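COG1633: Uncharacterized conserved protein (Magnetospirillum magnetotacticum, PDB 2OH3) is a rubrerythrin-like protein of the ferritin clan, of unknown function, that holds a zinc ion within a four-helix bundle. Local coordinates at residues 7-12 and 110-115. Numbering follows the deposited sequence.
Sequences AEFLAH and EYYKEA
His12 and Tyr111 meet in an offset stack: the ring centroids lie 4.4 Å apart and the planes are turned only 9° from each other. The overlap is partial, with His12 CD2 over the rim of the Tyr111 ring, 3.5 Å from Tyr111 CE1, while the phenol oxygen slides on beneath the imidazole and approaches His12 CG. Two flat aromatic groups suit this place because their breadth bridges segment axes that come no closer than 11.5 Å. Tyr111 CB already points toward the other helix, and chi1 of 170° sets CG anti to the backbone N, beside the carbonyl carbon; Ala115 CB lies over the other face of the Tyr111 ring.

A hydrogen bond within the first helix fixes the rotation of the imidazole. His12 ND1 donates to Glu8 O at 3.0 Å, the oxygen lying in the ring plane at its edge, though the donor stands above the carbonyl plane. The backbone N of His12 grips the same oxygen from the opposite face. An alanine in place of His12 would probably leave that face of Tyr111 without its stacking partner and the phenol freer to move, while Glu8 O would keep only the backbone N-H of the two donors.

Apolar contacts lie beside the stack. Phe9 CE1 comes to 3.6 Å from Tyr112 CD1, at the edge of the tyrosine ring, and Ala115 CB meets the edge of the Phe9 ring, 3.8 Å from Phe9 CD1. A small alanine suits the place where the phenylalanine ring reaches the second helix. The Tyr112 side chain lies about 7 Å from the bound zinc ion.

The contact joins helices 6-33 and 94-118, whose segments here run nearly antiparallel. Helix 122-148 packs against both, touching Phe9 through Val124 and Leu127 and Tyr112 through Phe131.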
loop_
_atom_site.group_PDB
_atom_site.type_symbol
_atom_site.label_atom_id
_atom_site.label_comp_id
_atom_site.label_asym_id
_atom_site.label_seq_id
_atom_site.Cartn_x
_atom_site.Cartn_y
_atom_site.Cartn_z
ATOM N N ALA A 7 23.571 1.071 -0.201
ATOM C CA ALA A 7 22.690 0.011 0.364
ATOM C C ALA A 7 21.252 0.472 0.442
ATOM O O ALA A 7 20.320 -0.260 0.062
ATOM C CB ALA A 7 23.151 -0.407 1.743
ATOM N N GLU A 8 21.097 1.690 0.959
ATOM C CA GLU A 8 19.808 2.338 1.059
ATOM C C GLU A 8 19.197 2.559 -0.309
ATOM O O GLU A 8 18.014 2.285 -0.484
ATOM C CB GLU A 8 19.920 3.672 1.799
ATOM C CG GLU A 8 20.175 3.506 3.272
ATOM C CD GLU A 8 20.469 4.825 3.966
ATOM O OE1 GLU A 8 21.036 5.751 3.347
ATOM O OE2 GLU A 8 20.116 4.933 5.150
ATOM N N PHE A 9 19.999 3.028 -1.266
ATOM C CA PHE A 9 19.509 3.244 -2.636
ATOM C C PHE A 9 19.031 1.936 -3.292
ATOM O O PHE A 9 17.921 1.873 -3.834
ATOM C CB PHE A 9 20.565 3.924 -3.495
ATOM C CG PHE A 9 20.128 4.182 -4.928
ATOM C CD1 PHE A 9 19.396 5.301 -5.254
ATOM C CD2 PHE A 9 20.455 3.292 -5.941
ATOM C CE1 PHE A 9 19.006 5.535 -6.547
ATOM C CE2 PHE A 9 20.043 3.511 -7.228
ATOM C CZ PHE A 9 19.348 4.625 -7.538
ATOM N N LEU A 10 19.853 0.891 -3.212
ATOM C CA LEU A 10 19.494 -0.390 -3.790
ATOM C C LEU A 10 18.243 -0.981 -3.110
ATOM O O LEU A 10 17.407 -1.558 -3.790
ATOM C CB LEU A 10 20.668 -1.350 -3.731
ATOM C CG LEU A 10 21.867 -0.898 -4.602
ATOM C CD1 LEU A 10 22.987 -1.901 -4.441
ATOM C CD2 LEU A 10 21.467 -0.718 -6.080
ATOM N N ALA A 11 18.088 -0.787 -1.808
ATOM C CA ALA A 11 16.875 -1.215 -1.094
ATOM C C ALA A 11 15.664 -0.496 -1.618
ATOM O O ALA A 11 14.601 -1.112 -1.817
ATOM C CB ALA A 11 17.012 -1.013 0.432
ATOM N N HIS A 12 15.805 0.802 -1.863
ATOM C CA HIS A 12 14.721 1.566 -2.447
ATOM C C HIS A 12 14.392 1.054 -3.851
ATOM O O HIS A 12 13.252 0.723 -4.183
ATOM C CB HIS A 12 15.049 3.053 -2.490
ATOM C CG HIS A 12 14.653 3.797 -1.259
ATOM N ND1 HIS A 12 15.437 3.833 -0.117
ATOM C CD2 HIS A 12 13.570 4.570 -0.994
ATOM C CE1 HIS A 12 14.847 4.581 0.799
ATOM N NE2 HIS A 12 13.713 5.035 0.295
ATOM N N GLU A 110 11.074 10.708 -9.375
ATOM C CA GLU A 110 11.488 11.727 -8.441
ATOM C C GLU A 110 12.383 11.204 -7.328
ATOM O O GLU A 110 13.323 11.888 -6.944
ATOM C CB GLU A 110 10.271 12.445 -7.874
ATOM C CG GLU A 110 9.682 13.437 -8.899
ATOM C CD GLU A 110 8.502 14.200 -8.361
ATOM O OE1 GLU A 110 7.968 13.789 -7.298
ATOM O OE2 GLU A 110 8.119 15.201 -9.009
ATOM N N TYR A 111 12.106 10.014 -6.806
ATOM C CA TYR A 111 13.041 9.398 -5.839
ATOM C C TYR A 111 14.449 9.216 -6.401
ATOM O O TYR A 111 15.469 9.517 -5.759
ATOM C CB TYR A 111 12.566 8.034 -5.328
ATOM C CG TYR A 111 13.698 7.378 -4.535
ATOM C CD1 TYR A 111 14.004 7.805 -3.256
ATOM C CD2 TYR A 111 14.519 6.437 -5.114
ATOM C CE1 TYR A 111 15.077 7.276 -2.549
ATOM C CE2 TYR A 111 15.608 5.870 -4.392
ATOM C CZ TYR A 111 15.860 6.283 -3.132
ATOM O OH TYR A 111 16.914 5.774 -2.409
ATOM N N TYR A 112 14.522 8.669 -7.593
ATOM C CA TYR A 112 15.808 8.502 -8.238
ATOM C C TYR A 112 16.524 9.833 -8.474
ATOM O O TYR A 112 17.697 9.947 -8.202
ATOM C CB TYR A 112 15.640 7.737 -9.535
ATOM C CG TYR A 112 15.241 6.270 -9.336
ATOM C CD1 TYR A 112 15.873 5.462 -8.409
ATOM C CD2 TYR A 112 14.208 5.720 -10.081
ATOM C CE1 TYR A 112 15.485 4.090 -8.242
ATOM C CE2 TYR A 112 13.806 4.408 -9.929
ATOM C CZ TYR A 112 14.454 3.586 -9.024
ATOM O OH TYR A 112 14.026 2.273 -8.895
ATOM N N LYS A 113 15.823 10.841 -8.970
ATOM C CA LYS A 113 16.449 12.147 -9.188
ATOM C C LYS A 113 16.968 12.785 -7.905
ATOM O O LYS A 113 18.018 13.433 -7.886
ATOM C CB LYS A 113 15.437 13.097 -9.803
ATOM C CG LYS A 113 15.114 12.817 -11.249
ATOM C CD LYS A 113 13.954 13.687 -11.725
ATOM C CE LYS A 113 14.311 15.141 -11.838
ATOM N NZ LYS A 113 15.409 15.326 -12.834
ATOM N N GLU A 114 16.187 12.646 -6.843
ATOM C CA GLU A 114 16.521 13.213 -5.540
ATOM C C GLU A 114 17.754 12.511 -4.935
ATOM O O GLU A 114 18.621 13.148 -4.349
ATOM C CB GLU A 114 15.297 13.045 -4.614
ATOM C CG GLU A 114 15.263 13.907 -3.394
ATOM C CD GLU A 114 15.036 15.364 -3.730
ATOM O OE1 GLU A 114 14.451 15.660 -4.806
ATOM O OE2 GLU A 114 15.457 16.214 -2.909
ATOM N N ALA A 115 17.819 11.191 -5.089
ATOM C CA ALA A 115 18.950 10.422 -4.624
ATOM C C ALA A 115 20.210 10.806 -5.398
ATOM O O ALA A 115 21.251 11.077 -4.800
ATOM C CB ALA A 115 18.669 8.949 -4.753
#